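Long-range contacts in arginase (Medicago truncatula, PDB 6VSS), which hydrolyses L-arginine to urea and L-ornithine, and agmatine to urea and putrescine, at a two-manganese site in each subunit of a homohexamer: residues T100-K105 / V332-A337; L134-S139 / V166-S171. All blocks are in the same frame, centred on the assembly; numbering follows the deposited sequence.

Both contacts are largely buried, on opposite sides of the chain's centre, and share no helix or strand. Interaction 1 lies farther out, its centre about 17 Å from that of the chain against about 12 Å for interaction 2, with an exposed glutamate at its margin and a neighbouring subunit alongside; it sets a turn from the loop before strand 113-118 against helix 323-339. Interaction 2 packs helix 131-146 on helix 163-174, where no other chain touches the two segments. The beta turn offers backbone N-H groups, which a glutamate and a water take up, whereas the two helices come closest at a serine and an alanine, with an Ile-Val contact beside them and one arginine gripping the serine hydroxyl.

Interaction 1: residues T100-K105 / V332-A337; sequences TTEEGK and VRELAA
The carboxylate of Glu334 reaches from helix 323-339 into a type I beta turn running from Thr101 to Gly104. Its OE2 takes the N-H of Glu102 on the syn lone pair, at 2.8 Å from Glu102 N and nearly straight (164°). A bend at chi2 (-67°) turns the acid off the helix and toward the turn. The other oxygen works through a water: Glu334 OE1 lies 2.7 Å from it and accepts its hydrogen, and the same water accepts from Glu103 N at 2.8 Å. One acid thus serves two successive N-H groups, one directly and one by relay; Thr101 OG1 is hydrogen-bonded to the same water. One helical turn on, the methyl of Ala337 sits against the Thr101 side chain, its CB 3.6 Å from Thr101 OG1 and 3.9 Å from Thr101 CG2. At the margin Lys105 reaches to the carbonyl end of Ala337, and its NZ donates to Ala337 O, in the carbonyl plane, at 2.9 Å.

Gly104 N bonds to Thr101 O across the turn, and Lys105 just after it is tied back: Thr101 OG1, held in the crowded position between N and the carbonyl carbon (chi1 77°), accepts from Lys105 N at 3.1 Å, while Thr101 N bonds to Lys105 O. Further out, the Glu102 side chain crosses that of Glu334 at about a right angle, and its carboxylate goes to salt bridges with Lys330 and Arg292, which would probably ease the repulsion between two nearby carboxylates. Arg333 donates to the carbonyls of Ile92 and Asn98 and touches Thr97, a residue of the L-ornithine site, and Gly104 O accepts from Asn226 of a neighbouring subunit. The arrangement joins the C-terminal helix of the arginase alpha/beta fold to the loop that follows the ornithine-binding segment.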
loop_
_atom_site.group_PDB
_atom_site.type_symbol
_atom_site.label_atom_id
_atom_site.label_comp_id
_atom_site.label_asym_id
_atom_site.label_seq_id
_atom_site.Cartn_x
_atom_site.Cartn_y
_atom_site.Cartn_z
ATOM N N THR B 100 23.640 -13.735 -12.905
ATOM C CA THR B 100 24.586 -13.089 -13.870
ATOM C C THR B 100 24.402 -11.557 -13.895
ATOM O O THR B 100 23.278 -11.098 -14.036
ATOM C CB THR B 100 24.478 -13.690 -15.282
ATOM O OG1 THR B 100 24.553 -15.107 -15.144
ATOM C CG2 THR B 100 25.567 -13.205 -16.209
ATOM N N THR B 101 25.494 -10.798 -13.752
ATOM C CA THR B 101 25.512 -9.332 -13.873
ATOM C C THR B 101 25.295 -8.984 -15.343
ATOM O O THR B 101 25.392 -9.869 -16.163
ATOM C CB THR B 101 26.789 -8.713 -13.310
ATOM O OG1 THR B 101 27.862 -8.892 -14.246
ATOM C CG2 THR B 101 27.098 -9.260 -11.932
ATOM N N GLU B 102 24.983 -7.720 -15.601
ATOM C CA GLU B 102 24.549 -7.210 -16.918
ATOM C C GLU B 102 25.647 -7.518 -17.924
ATOM O O GLU B 102 25.295 -7.951 -19.058
ATOM C CB GLU B 102 24.223 -5.721 -16.853
ATOM C CG GLU B 102 22.829 -5.423 -16.323
ATOM C CD GLU B 102 22.142 -4.211 -16.949
ATOM O OE1 GLU B 102 22.786 -3.519 -17.730
ATOM O OE2 GLU B 102 20.963 -3.971 -16.654
ATOM N N GLU B 103 26.912 -7.363 -17.512
ATOM C CA GLU B 103 28.055 -7.586 -18.434
ATOM C C GLU B 103 28.660 -8.993 -18.325
ATOM O O GLU B 103 29.765 -9.153 -18.834
ATOM C CB GLU B 103 29.092 -6.493 -18.260
ATOM C CG GLU B 103 28.710 -5.278 -19.078
ATOM C CD GLU B 103 29.682 -4.164 -18.828
ATOM O OE1 GLU B 103 30.586 -4.388 -18.033
ATOM O OE2 GLU B 103 29.528 -3.099 -19.433
ATOM N N GLY B 104 27.934 -9.978 -17.800
ATOM C CA GLY B 104 28.261 -11.404 -17.956
ATOM C C GLY B 104 28.948 -12.039 -16.764
ATOM O O GLY B 104 29.259 -13.218 -16.886
ATOM N N LYS B 105 29.188 -11.342 -15.651
ATOM C CA LYS B 105 29.868 -11.992 -14.494
ATOM C C LYS B 105 28.876 -12.878 -13.700
ATOM O O LYS B 105 27.667 -12.564 -13.604
ATOM C CB LYS B 105 30.625 -10.959 -13.660
ATOM C CG LYS B 105 31.824 -10.307 -14.359
ATOM C CD LYS B 105 32.962 -9.927 -13.405
ATOM C CE LYS B 105 34.072 -9.143 -14.067
ATOM N NZ LYS B 105 35.031 -8.618 -13.072
ATOM N N VAL B 332 24.606 -3.016 -6.107
ATOM C CA VAL B 332 25.702 -3.801 -5.461
ATOM C C VAL B 332 26.280 -4.765 -6.498
ATOM O O VAL B 332 27.519 -4.867 -6.598
ATOM C CB VAL B 332 25.262 -4.531 -4.171
ATOM C CG1 VAL B 332 26.421 -5.246 -3.518
ATOM C CG2 VAL B 332 24.740 -3.545 -3.136
ATOM N N ARG B 333 25.431 -5.457 -7.245
ATOM C CA ARG B 333 25.877 -6.491 -8.215
ATOM C C ARG B 333 26.745 -5.836 -9.293
ATOM O O ARG B 333 27.799 -6.360 -9.615
ATOM C CB ARG B 333 24.688 -7.224 -8.834
ATOM C CG ARG B 333 24.096 -8.267 -7.896
ATOM C CD ARG B 333 22.618 -8.533 -8.149
ATOM N NE ARG B 333 22.404 -9.030 -9.500
ATOM C CZ ARG B 333 21.735 -10.122 -9.841
ATOM N NH1 ARG B 333 21.206 -10.911 -8.927
ATOM N NH2 ARG B 333 21.702 -10.483 -11.112
ATOM N N GLU B 334 26.355 -4.688 -9.802
ATOM C CA GLU B 334 27.081 -4.093 -10.912
ATOM C C GLU B 334 28.358 -3.441 -10.364
ATOM O O GLU B 334 29.357 -3.464 -11.058
ATOM C CB GLU B 334 26.106 -3.201 -11.631
ATOM C CG GLU B 334 24.925 -3.966 -12.204
ATOM C CD GLU B 334 25.277 -4.930 -13.331
ATOM O OE1 GLU B 334 26.164 -4.614 -14.149
ATOM O OE2 GLU B 334 24.683 -6.005 -13.358
ATOM N N LEU B 335 28.340 -2.885 -9.156
ATOM C CA LEU B 335 29.579 -2.376 -8.514
ATOM C C LEU B 335 30.553 -3.531 -8.305
ATOM O O LEU B 335 31.741 -3.346 -8.640
ATOM C CB LEU B 335 29.257 -1.638 -7.207
ATOM C CG LEU B 335 30.470 -1.158 -6.375
ATOM C CD1 LEU B 335 31.481 -0.437 -7.226
ATOM C CD2 LEU B 335 30.013 -0.217 -5.259
ATOM N N ALA B 336 30.104 -4.671 -7.736
ATOM C CA ALA B 336 30.942 -5.881 -7.554
ATOM C C ALA B 336 31.547 -6.337 -8.907
ATOM O O ALA B 336 32.736 -6.631 -8.938
ATOM C CB ALA B 336 30.190 -6.999 -6.879
ATOM N N ALA B 337 30.743 -6.411 -9.976
ATOM C CA ALA B 337 31.158 -6.801 -11.340
ATOM C C ALA B 337 32.334 -5.926 -11.796
ATOM O O ALA B 337 33.238 -6.450 -12.483
ATOM C CB ALA B 337 29.982 -6.730 -12.298
HETATM O O HOH W 1 27.973 -6.454 -15.096
#

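Interaction 2: residues L134-S139 / V166-S171; sequences LANVIS and VVRAVS
Ser139 OG is the polar centre of this helix pair. The guanidinium of Arg168 grips it side-on with two nitrogens: NH2 lies 3.0 Å from Ser139 OG and NE 3.2 Å from that same oxygen. The hydroxyl oxygen sits at the edge of the group, only 4° out of its plane. Arg168 starts with CG anti to the backbone N and runs extended until a bend at chi3 (60°) swings the guanidinium across to the other helix. Ser139 OG also hydrogen-bonds to the backbone carbonyl of Pro165, so the arginine and a carbonyl share this buried hydroxyl. An alanine in place of Arg168 would remove both bonds to Ser139 and would probably loosen the polar tie between the helices.

These are helices 131-146 and 163-174 of the arginase alpha/beta fold, joined in sequence through strand 151-157 of the central parallel sheet. The short segments cross at -49°, their axes 8.9 Å apart at closest.

Where they come nearest, small residues allow it: Ala169 points its methyl at the first helix, with its CB 3.4 Å from Ser139 O and 3.8 Å from Ser139 CB. Val142, further along helix 131-146, also packs on Ala169. Deeper in, Ile138 CG2 meets Val166 CG2 at 4.2 Å, and Val166 continues onto Tyr265 of strand 264-269.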
loop_
_atom_site.group_PDB
_atom_site.type_symbol
_atom_site.label_atom_id
_atom_site.label_comp_id
_atom_site.label_asym_id
_atom_site.label_seq_id
_atom_site.Cartn_x
_atom_site.Cartn_y
_atom_site.Cartn_z
ATOM N N LEU B 134 32.918 4.670 17.743
ATOM C CA LEU B 134 32.124 3.898 16.747
ATOM C C LEU B 134 32.748 3.981 15.336
ATOM O O LEU B 134 32.871 2.970 14.646
ATOM C CB LEU B 134 30.707 4.466 16.737
ATOM C CG LEU B 134 29.702 3.526 16.116
ATOM C CD1 LEU B 134 29.714 2.230 16.910
ATOM C CD2 LEU B 134 28.323 4.140 16.090
ATOM N N ALA B 135 33.085 5.189 14.879
ATOM C CA ALA B 135 33.733 5.434 13.573
ATOM C C ALA B 135 35.045 4.634 13.485
ATOM O O ALA B 135 35.288 4.011 12.446
ATOM C CB ALA B 135 33.966 6.903 13.422
ATOM N N ASN B 136 35.819 4.625 14.568
ATOM C CA ASN B 136 37.095 3.876 14.638
ATOM C C ASN B 136 36.820 2.389 14.419
ATOM O O ASN B 136 37.559 1.756 13.715
ATOM C CB ASN B 136 37.806 4.142 15.964
ATOM C CG ASN B 136 38.631 5.412 15.944
ATOM O OD1 ASN B 136 38.820 6.022 14.904
ATOM N ND2 ASN B 136 39.119 5.827 17.092
ATOM N N VAL B 137 35.755 1.874 15.019
ATOM C CA VAL B 137 35.396 0.437 14.899
ATOM C C VAL B 137 34.992 0.140 13.444
ATOM O O VAL B 137 35.345 -0.946 12.938
ATOM C CB VAL B 137 34.279 0.053 15.890
ATOM C CG1 VAL B 137 33.609 -1.236 15.460
ATOM C CG2 VAL B 137 34.803 -0.054 17.321
ATOM N N ILE B 138 34.315 1.066 12.770
ATOM C CA ILE B 138 33.924 0.865 11.340
ATOM C C ILE B 138 35.203 0.814 10.483
ATOM O O ILE B 138 35.322 -0.069 9.594
ATOM C CB ILE B 138 32.960 1.970 10.895
ATOM C CG1 ILE B 138 31.575 1.780 11.532
ATOM C CG2 ILE B 138 32.863 2.003 9.389
ATOM C CD1 ILE B 138 30.727 3.065 11.568
ATOM N N SER B 139 36.161 1.695 10.762
ATOM C CA SER B 139 37.461 1.750 10.028
ATOM C C SER B 139 38.209 0.420 10.211
ATOM O O SER B 139 38.762 -0.098 9.214
ATOM C CB SER B 139 38.339 2.912 10.466
ATOM O OG SER B 139 37.746 4.160 10.137
ATOM N N VAL B 166 34.886 4.655 6.326
ATOM C CA VAL B 166 35.267 3.670 5.278
ATOM C C VAL B 166 36.403 4.274 4.446
ATOM O O VAL B 166 37.417 3.615 4.247
ATOM C CB VAL B 166 34.077 3.284 4.391
ATOM C CG1 VAL B 166 34.467 2.255 3.357
ATOM C CG2 VAL B 166 32.916 2.836 5.240
ATOM N N VAL B 167 36.237 5.493 3.961
ATOM C CA VAL B 167 37.222 6.047 3.002
ATOM C C VAL B 167 38.514 6.371 3.773
ATOM O O VAL B 167 39.593 6.155 3.221
ATOM C CB VAL B 167 36.616 7.225 2.248
ATOM C CG1 VAL B 167 37.680 8.082 1.610
ATOM C CG2 VAL B 167 35.578 6.729 1.231
ATOM N N ARG B 168 38.413 6.788 5.030
ATOM C CA ARG B 168 39.606 7.031 5.877
ATOM C C ARG B 168 40.430 5.739 5.958
ATOM O O ARG B 168 41.709 5.776 5.891
ATOM C CB ARG B 168 39.204 7.509 7.275
ATOM C CG ARG B 168 40.381 7.537 8.242
ATOM C CD ARG B 168 39.961 7.956 9.640
ATOM N NE ARG B 168 38.970 7.084 10.271
ATOM C CZ ARG B 168 38.280 7.405 11.355
ATOM N NH1 ARG B 168 38.480 8.566 11.933
ATOM N NH2 ARG B 168 37.399 6.575 11.876
ATOM N N ALA B 169 39.731 4.633 6.197
ATOM C CA ALA B 169 40.320 3.294 6.393
ATOM C C ALA B 169 40.959 2.835 5.080
ATOM O O ALA B 169 42.101 2.309 5.141
ATOM C CB ALA B 169 39.261 2.352 6.841
ATOM N N VAL B 170 40.285 3.048 3.943
ATOM C CA VAL B 170 40.849 2.655 2.626
ATOM C C VAL B 170 42.163 3.412 2.366
ATOM O O VAL B 170 43.162 2.784 2.017
ATOM C CB VAL B 170 39.855 2.887 1.494
ATOM C CG1 VAL B 170 40.545 2.659 0.180
ATOM C CG2 VAL B 170 38.621 1.988 1.622
ATOM N N SER B 171 42.135 4.721 2.531
ATOM C CA SER B 171 43.246 5.665 2.287
ATOM C C SER B 171 44.412 5.365 3.215
ATOM O O SER B 171 45.562 5.474 2.759
ATOM C CB SER B 171 42.805 7.082 2.493
ATOM O OG SER B 171 43.876 7.993 2.239
#